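Local coordinates for protein HTH-type transcriptional repressor MdtR (Bacillus subtilis, PDB 1S3J) that represses the mdtRP multidrug resistance operon of Bacillus subtilis by binding directly, as a homodimer, to its promoter region, at residues P37-V42 / A72-Q77; E56-E59 / K64-A67; F41-L46 / N79-T84. One frame throughout, in Å; residues are numbered along the deposited sequence.

Contact 1 (P37-V42 / A72-Q77); sequences PAQLFV and ADRLEQ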
loop_
_atom_site.group_PDB
_atom_site.type_symbol
_atom_site.label_atom_id
_atom_site.label_comp_id
_atom_site.label_asym_id
_atom_site.label_seq_id
_atom_site.Cartn_x
_atom_site.Cartn_y
_atom_site.Cartn_z
ATOM N N PRO A 37 -9.353 2.940 -5.697
ATOM C CA PRO A 37 -8.110 2.409 -6.256
ATOM C C PRO A 37 -8.316 1.424 -7.400
ATOM O O PRO A 37 -7.516 1.443 -8.322
ATOM C CB PRO A 37 -7.466 1.685 -5.060
ATOM C CG PRO A 37 -7.965 2.412 -3.885
ATOM C CD PRO A 37 -9.389 2.809 -4.226
ATOM N N ALA A 38 -9.317 0.556 -7.331
ATOM C CA ALA A 38 -9.491 -0.454 -8.383
ATOM C C ALA A 38 -10.020 0.213 -9.652
ATOM O O ALA A 38 -9.606 -0.123 -10.764
ATOM C CB ALA A 38 -10.428 -1.579 -7.923
ATOM N N GLN A 39 -10.934 1.158 -9.481
ATOM C CA GLN A 39 -11.446 1.920 -10.609
ATOM C C GLN A 39 -10.316 2.738 -11.237
ATOM O O GLN A 39 -10.244 2.849 -12.467
ATOM C CB GLN A 39 -12.599 2.839 -10.186
ATOM C CG GLN A 39 -13.906 2.097 -9.889
ATOM C CD GLN A 39 -14.936 2.994 -9.226
ATOM O OE1 GLN A 39 -14.932 4.184 -9.447
ATOM N NE2 GLN A 39 -15.821 2.420 -8.429
ATOM N N LEU A 40 -9.423 3.278 -10.399
ATOM C CA LEU A 40 -8.298 4.088 -10.883
ATOM C C LEU A 40 -7.373 3.187 -11.694
ATOM O O LEU A 40 -6.898 3.585 -12.756
ATOM C CB LEU A 40 -7.529 4.778 -9.744
ATOM C CG LEU A 40 -6.295 5.588 -10.224
ATOM C CD1 LEU A 40 -6.747 6.802 -11.046
ATOM C CD2 LEU A 40 -5.349 6.009 -9.087
ATOM N N PHE A 41 -7.168 1.964 -11.219
ATOM C CA PHE A 41 -6.350 1.016 -11.934
ATOM C C PHE A 41 -6.920 0.704 -13.329
ATOM O O PHE A 41 -6.161 0.528 -14.289
ATOM C CB PHE A 41 -6.159 -0.276 -11.128
ATOM C CG PHE A 41 -5.218 -1.271 -11.795
ATOM C CD1 PHE A 41 -3.889 -1.369 -11.406
ATOM C CD2 PHE A 41 -5.671 -2.092 -12.825
ATOM C CE1 PHE A 41 -3.014 -2.279 -12.043
ATOM C CE2 PHE A 41 -4.832 -2.992 -13.453
ATOM C CZ PHE A 41 -3.493 -3.092 -13.063
ATOM N N VAL A 42 -8.242 0.624 -13.437
ATOM C CA VAL A 42 -8.883 0.317 -14.706
ATOM C C VAL A 42 -8.720 1.497 -15.657
ATOM O O VAL A 42 -8.380 1.318 -16.823
ATOM C CB VAL A 42 -10.371 -0.003 -14.539
ATOM C CG1 VAL A 42 -11.010 -0.215 -15.895
ATOM C CG2 VAL A 42 -10.571 -1.256 -13.662
ATOM N N ALA A 72 -16.596 -2.170 -14.008
ATOM C CA ALA A 72 -17.085 -1.609 -15.261
ATOM C C ALA A 72 -18.484 -1.028 -15.102
ATOM O O ALA A 72 -18.742 0.051 -15.608
ATOM C CB ALA A 72 -17.065 -2.665 -16.350
ATOM N N ASP A 73 -19.375 -1.715 -14.375
ATOM C CA ASP A 73 -20.742 -1.205 -14.143
ATOM C C ASP A 73 -20.671 0.160 -13.489
ATOM O O ASP A 73 -21.347 1.088 -13.905
ATOM C CB ASP A 73 -21.534 -2.124 -13.191
ATOM C CG ASP A 73 -22.057 -3.387 -13.859
ATOM O OD1 ASP A 73 -22.248 -3.383 -15.082
ATOM O OD2 ASP A 73 -22.333 -4.434 -13.234
ATOM N N ARG A 74 -19.851 0.269 -12.441
ATOM C CA ARG A 74 -19.748 1.497 -11.660
ATOM C C ARG A 74 -19.230 2.621 -12.547
ATOM O O ARG A 74 -19.811 3.682 -12.617
ATOM C CB ARG A 74 -18.825 1.304 -10.445
ATOM C CG ARG A 74 -19.329 0.311 -9.403
ATOM C CD ARG A 74 -18.519 0.303 -8.080
ATOM N NE ARG A 74 -18.922 -0.790 -7.188
ATOM C CZ ARG A 74 -19.928 -0.731 -6.315
ATOM N NH1 ARG A 74 -20.668 0.363 -6.188
ATOM N NH2 ARG A 74 -20.201 -1.782 -5.561
ATOM N N LEU A 75 -18.156 2.349 -13.260
ATOM C CA LEU A 75 -17.587 3.303 -14.188
ATOM C C LEU A 75 -18.570 3.696 -15.319
ATOM O O LEU A 75 -18.700 4.875 -15.608
ATOM C CB LEU A 75 -16.260 2.756 -14.756
ATOM C CG LEU A 75 -15.109 2.713 -13.735
ATOM C CD1 LEU A 75 -13.988 1.868 -14.258
ATOM C CD2 LEU A 75 -14.621 4.123 -13.372
ATOM N N GLU A 76 -19.271 2.727 -15.921
ATOM C CA GLU A 76 -20.216 3.028 -17.014
ATOM C C GLU A 76 -21.391 3.876 -16.521
ATOM O O GLU A 76 -21.831 4.797 -17.205
ATOM C CB GLU A 76 -20.731 1.766 -17.706
ATOM C CG GLU A 76 -21.593 2.079 -18.938
ATOM C CD GLU A 76 -21.751 0.910 -19.907
ATOM O OE1 GLU A 76 -22.073 -0.202 -19.445
ATOM O OE2 GLU A 76 -21.571 1.109 -21.138
ATOM N N GLN A 77 -21.859 3.583 -15.312
ATOM C CA GLN A 77 -22.928 4.347 -14.677
ATOM C C GLN A 77 -22.541 5.819 -14.473
ATOM O O GLN A 77 -23.392 6.703 -14.495
ATOM C CB GLN A 77 -23.289 3.707 -13.331
ATOM C CG GLN A 77 -24.462 4.356 -12.596
ATOM C CD GLN A 77 -24.055 5.421 -11.585
ATOM O OE1 GLN A 77 -24.781 6.404 -11.382
ATOM N NE2 GLN A 77 -22.918 5.230 -10.949
#

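Contact 2 (E56-E59 / K64-A67); sequences EIAE and KPSA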
loop_
_atom_site.group_PDB
_atom_site.type_symbol
_atom_site.label_atom_id
_atom_site.label_comp_id
_atom_site.label_asym_id
_atom_site.label_seq_id
_atom_site.Cartn_x
_atom_site.Cartn_y
_atom_site.Cartn_z
ATOM N N GLU A 56 -8.701 -9.446 -19.904
ATOM C CA GLU A 56 -7.337 -8.952 -19.827
ATOM C C GLU A 56 -7.140 -8.172 -18.532
ATOM O O GLU A 56 -6.163 -8.372 -17.829
ATOM C CB GLU A 56 -6.992 -8.065 -21.033
ATOM C CG GLU A 56 -6.770 -8.835 -22.333
ATOM C CD GLU A 56 -6.447 -7.923 -23.506
ATOM O OE1 GLU A 56 -7.198 -6.948 -23.758
ATOM O OE2 GLU A 56 -5.426 -8.172 -24.175
ATOM N N ILE A 57 -8.069 -7.274 -18.233
ATOM C CA ILE A 57 -8.032 -6.511 -16.982
ATOM C C ILE A 57 -8.096 -7.453 -15.788
ATOM O O ILE A 57 -7.345 -7.293 -14.839
ATOM C CB ILE A 57 -9.191 -5.499 -16.940
ATOM C CG1 ILE A 57 -8.887 -4.347 -17.891
ATOM C CG2 ILE A 57 -9.412 -4.968 -15.534
ATOM C CD1 ILE A 57 -10.009 -3.361 -18.023
ATOM N N ALA A 58 -8.989 -8.437 -15.848
ATOM C CA ALA A 58 -9.131 -9.401 -14.768
ATOM C C ALA A 58 -7.785 -10.055 -14.498
ATOM O O ALA A 58 -7.372 -10.173 -13.357
ATOM C CB ALA A 58 -10.174 -10.445 -15.117
ATOM N N GLU A 59 -7.099 -10.428 -15.573
ATOM C CA GLU A 59 -5.796 -11.089 -15.522
ATOM C C GLU A 59 -4.745 -10.218 -14.832
ATOM O O GLU A 59 -4.079 -10.676 -13.907
ATOM C CB GLU A 59 -5.349 -11.409 -16.951
ATOM C CG GLU A 59 -4.352 -12.538 -17.125
ATOM C CD GLU A 59 -4.178 -12.930 -18.594
ATOM O OE1 GLU A 59 -4.837 -12.310 -19.472
ATOM O OE2 GLU A 59 -3.390 -13.867 -18.877
ATOM N N LYS A 64 -11.493 -12.166 -10.586
ATOM C CA LYS A 64 -12.412 -12.870 -11.479
ATOM C C LYS A 64 -12.964 -11.891 -12.509
ATOM O O LYS A 64 -13.145 -10.707 -12.210
ATOM C CB LYS A 64 -13.584 -13.497 -10.702
ATOM C CG LYS A 64 -13.173 -14.487 -9.592
ATOM C CD LYS A 64 -12.801 -15.851 -10.150
ATOM C CE LYS A 64 -12.774 -16.916 -9.056
ATOM N NZ LYS A 64 -12.625 -18.269 -9.640
ATOM N N PRO A 65 -13.211 -12.367 -13.726
ATOM C CA PRO A 65 -13.904 -11.546 -14.710
ATOM C C PRO A 65 -15.081 -10.810 -14.074
ATOM O O PRO A 65 -15.235 -9.610 -14.320
ATOM C CB PRO A 65 -14.354 -12.571 -15.743
ATOM C CG PRO A 65 -13.248 -13.557 -15.752
ATOM C CD PRO A 65 -12.829 -13.676 -14.288
ATOM N N SER A 66 -15.860 -11.505 -13.243
ATOM C CA SER A 66 -17.026 -10.900 -12.578
ATOM C C SER A 66 -16.681 -9.698 -11.689
ATOM O O SER A 66 -17.454 -8.772 -11.600
ATOM C CB SER A 66 -17.834 -11.953 -11.782
ATOM O OG SER A 66 -17.023 -12.685 -10.876
ATOM N N ALA A 67 -15.540 -9.726 -11.018
ATOM C CA ALA A 67 -15.046 -8.552 -10.280
ATOM C C ALA A 67 -14.860 -7.334 -11.192
ATOM O O ALA A 67 -15.238 -6.213 -10.837
ATOM C CB ALA A 67 -13.728 -8.876 -9.584
#

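Contact 3 (F41-L46 / N79-T84); sequences FVLASL and NLIART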
loop_
_atom_site.group_PDB
_atom_site.type_symbol
_atom_site.label_atom_id
_atom_site.label_comp_id
_atom_site.label_asym_id
_atom_site.label_seq_id
_atom_site.Cartn_x
_atom_site.Cartn_y
_atom_site.Cartn_z
ATOM N N PHE A 41 -7.168 1.964 -11.219
ATOM C CA PHE A 41 -6.350 1.016 -11.934
ATOM C C PHE A 41 -6.920 0.704 -13.329
ATOM O O PHE A 41 -6.161 0.528 -14.289
ATOM C CB PHE A 41 -6.159 -0.276 -11.128
ATOM C CG PHE A 41 -5.218 -1.271 -11.795
ATOM C CD1 PHE A 41 -3.889 -1.369 -11.406
ATOM C CD2 PHE A 41 -5.671 -2.092 -12.825
ATOM C CE1 PHE A 41 -3.014 -2.279 -12.043
ATOM C CE2 PHE A 41 -4.832 -2.992 -13.453
ATOM C CZ PHE A 41 -3.493 -3.092 -13.063
ATOM N N VAL A 42 -8.242 0.624 -13.437
ATOM C CA VAL A 42 -8.883 0.317 -14.706
ATOM C C VAL A 42 -8.720 1.497 -15.657
ATOM O O VAL A 42 -8.380 1.318 -16.823
ATOM C CB VAL A 42 -10.371 -0.003 -14.539
ATOM C CG1 VAL A 42 -11.010 -0.215 -15.895
ATOM C CG2 VAL A 42 -10.571 -1.256 -13.662
ATOM N N LEU A 43 -8.953 2.692 -15.141
ATOM C CA LEU A 43 -8.834 3.900 -15.920
ATOM C C LEU A 43 -7.429 4.059 -16.488
ATOM O O LEU A 43 -7.293 4.417 -17.646
ATOM C CB LEU A 43 -9.236 5.130 -15.102
ATOM C CG LEU A 43 -10.720 5.257 -14.754
ATOM C CD1 LEU A 43 -11.007 6.604 -14.046
ATOM C CD2 LEU A 43 -11.633 5.068 -15.986
ATOM N N ALA A 44 -6.413 3.749 -15.691
ATOM C CA ALA A 44 -5.005 3.876 -16.091
ATOM C C ALA A 44 -4.598 2.836 -17.136
ATOM O O ALA A 44 -3.929 3.166 -18.107
ATOM C CB ALA A 44 -4.078 3.779 -14.856
ATOM N N SER A 45 -5.000 1.584 -16.927
ATOM C CA SER A 45 -4.862 0.541 -17.943
ATOM C C SER A 45 -5.524 0.894 -19.288
ATOM O O SER A 45 -5.045 0.480 -20.330
ATOM C CB SER A 45 -5.442 -0.783 -17.450
ATOM O OG SER A 45 -4.835 -1.148 -16.226
ATOM N N LEU A 46 -6.618 1.636 -19.261
ATOM C CA LEU A 46 -7.314 2.003 -20.489
ATOM C C LEU A 46 -6.697 3.238 -21.165
ATOM O O LEU A 46 -6.707 3.321 -22.383
ATOM C CB LEU A 46 -8.818 2.211 -20.235
ATOM C CG LEU A 46 -9.612 0.966 -19.797
ATOM C CD1 LEU A 46 -11.094 1.340 -19.695
ATOM C CD2 LEU A 46 -9.399 -0.220 -20.739
ATOM N N ASN A 79 -20.367 7.098 -16.525
ATOM C CA ASN A 79 -20.110 7.447 -17.931
ATOM C C ASN A 79 -18.632 7.749 -18.187
ATOM O O ASN A 79 -18.280 8.655 -18.945
ATOM C CB ASN A 79 -21.016 8.613 -18.384
ATOM C CG ASN A 79 -20.762 9.042 -19.840
ATOM O OD1 ASN A 79 -20.688 8.209 -20.770
ATOM N ND2 ASN A 79 -20.621 10.358 -20.039
ATOM N N LEU A 80 -17.774 6.956 -17.563
ATOM C CA LEU A 80 -16.337 7.155 -17.628
ATOM C C LEU A 80 -15.698 6.140 -18.545
ATOM O O LEU A 80 -14.567 6.320 -18.985
ATOM C CB LEU A 80 -15.744 7.012 -16.234
ATOM C CG LEU A 80 -16.346 7.907 -15.158
ATOM C CD1 LEU A 80 -15.618 7.674 -13.817
ATOM C CD2 LEU A 80 -16.303 9.384 -15.563
ATOM N N ILE A 81 -16.409 5.046 -18.782
ATOM C CA ILE A 81 -16.014 4.057 -19.757
ATOM C C ILE A 81 -17.213 3.655 -20.612
ATOM O O ILE A 81 -18.362 3.899 -20.237
ATOM C CB ILE A 81 -15.459 2.798 -19.070
ATOM C CG1 ILE A 81 -16.572 2.067 -18.329
ATOM C CG2 ILE A 81 -14.285 3.154 -18.151
ATOM C CD1 ILE A 81 -16.196 0.699 -17.945
ATOM N N ALA A 82 -16.920 3.004 -21.731
ATOM C CA ALA A 82 -17.937 2.379 -22.569
ATOM C C ALA A 82 -17.554 0.930 -22.796
ATOM O O ALA A 82 -16.365 0.595 -22.843
ATOM C CB ALA A 82 -18.064 3.123 -23.902
ATOM N N ARG A 83 -18.560 0.072 -22.888
ATOM C CA ARG A 83 -18.368 -1.289 -23.313
ATOM C C ARG A 83 -18.780 -1.423 -24.765
ATOM O O ARG A 83 -19.768 -0.844 -25.180
ATOM C CB ARG A 83 -19.216 -2.258 -22.492
ATOM C CG ARG A 83 -18.939 -2.261 -21.023
ATOM C CD ARG A 83 -19.549 -3.426 -20.312
ATOM N NE ARG A 83 -20.221 -2.996 -19.094
ATOM C CZ ARG A 83 -20.145 -3.622 -17.932
ATOM N NH1 ARG A 83 -19.435 -4.743 -17.797
ATOM N NH2 ARG A 83 -20.782 -3.125 -16.890
ATOM N N THR A 84 -18.014 -2.208 -25.515
ATOM C CA THR A 84 -18.302 -2.543 -26.912
ATOM C C THR A 84 -17.992 -4.033 -27.156
ATOM O O THR A 84 -17.269 -4.673 -26.383
ATOM C CB THR A 84 -17.493 -1.632 -27.877
ATOM O OG1 THR A 84 -16.103 -1.566 -27.502
ATOM C CG2 THR A 84 -17.989 -0.155 -27.780
#

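Contact 1 (P37-V42 / A72-Q77)
The amide of Gln39 is the polar group of this interface: its OE1 accepts a hydrogen bond from NZ of Lys78, just past segment 72-77, and also rests 3.9 Å from CD2 of Leu75. NE2 meets hydrocarbon, lying 3.4 Å from CD of Arg74 and 3.8 Å from CB of the same arginine. The two side chains cross at about a right angle and the guanidinium lies beyond the amide, so the 12° between their planes does not amount to a stack. Gln39 gets across the gap because its chain is extended beyond CG (chi2 169°), sliding past Leu75, which reaches out in the opposite direction. The branches of Leu75 are shared between two partners. CD2 lies 4.0 Å from CB of Gln39, while CD1 meets CG1 of Val42, also at 4.0 Å, one turn further along helix 37-49. Leu75 and Val42 make the apolar part of the contact, and Gln39 spans from Leu75 to the exposed Arg74. No hydrogen bond joins the two segments directly. Their axes pass 10.6 Å apart at 77°, so the helices touch over a short patch. Beyond it, Val42 also packs on Ile57 and Met61 of helix 54-61, Leu75 rests on Ile81 of strand 81-85, and Leu40 faces helix 99-120.

Contact 2 (E56-E59 / K64-A67)
The flat group here is the peptide joining Lys64 to Pro65, and the methyl of Ala58 covers one face of it together with the adjoining face of the puckered proline ring. CB of Ala58 stands almost straight above the peptide nitrogen, 3.9 Å from both N and CA of Pro65 and 4.1 Å from C of Lys64. It lies over the ring face as well, with CD of Pro65 4.3 Å from the same CB. On the opposite face from the methyl, N of Ala67 gives a weak hydrogen bond, 2.8 Å, to O of Lys64, from well out of the peptide plane, as the first turn of helix 65-77 begins. The CB atoms of Lys64, Pro65 and Ser66 all point away from helix 54-61.

Lys64 holds the N-cap position, and its extended backbone (psi 146°) turns the chain into the helix that Pro65 opens; a proline fits there, since the first turn needs no amide hydrogen from it. The arrangement is the turn of a helix-turn-helix motif, predicted for residues 54-77, with helix 65-77 in the place of the recognition helix. Further in, Ile57 and Ala58 both touch Val68 and carry the packing down between the two helices.

No hydrogen bond or ion pair crosses between the segments. The helices meet here by van der Waals contact of a methyl with a peptide and a proline ring, and the small side chain permits the close approach, CA of Ala58 lying 5.2 Å from CA of Pro65.

Contact 3 (F41-L46 / N79-T84)
Leu43 and Leu46 of helix 37-49 pack on Ile81 at the start of strand 81-85 in a buried contact between a helix and the sheet of the DNA-binding domain, with only aliphatic side chains meeting. Both leucines use the same methyl of the isoleucine: CG2 of Ile81 lies 3.9 Å from CD2 of Leu43 and 4.0 Å from CD1 of Leu46. Leu43 comes in obliquely and Leu46 at about a right angle, so the methyl is met from two directions by residues three apart on the helix. At Ile81, chi1 of 68° leaves CG2 anti to the carbonyl carbon, and this is the branch turned to both leucines.

The strand is one arm of the wing in the winged helix-turn-helix fold of the MarR family; it pairs antiparallel with strand 93-97, whose Leu97 also touches Leu43 and Leu46. Chain direction changes just before it, where Asn79, with positive phi (66°), ends helix 65-77 in a Schellman motif. Leu80 follows, its CB directed toward helix 37-49 and its O 4.4 Å from CD2 of Leu43. Ala72 of helix 65-77 also packs on Ile81, and Phe105 of helix 99-120 on Leu43. Within helix 37-49, O of Phe41 accepts from both N and OG of Ser45, which reach it from opposite faces of its carbonyl plane.

Contacts 1 and 3 belong to the core of the DNA-binding domain and start from the same helix, 37-49: Val42 and Gln39 meet helix 65-77, while Leu43 and Leu46 turn to strand 81-85, which follows it. Contact 2 lies nearer the surface and joins the two helices of the helix-turn-helix, sharing helix 65-77 with contact 1 at its opposite end. Ile57 links contacts 2 and 3, its CD1 packing on CD2 of Leu46. Contact 3 is aliphatic in its side chains and fully buried; contact 1 adds to leucine and valine a buried glutamine amide and the aliphatic part of an exposed arginine; contact 2 sets one methyl on backbone and a proline ring. A probable hydrogen bond from N of Leu80 to O of Leu75 further ties contacts 1 and 3.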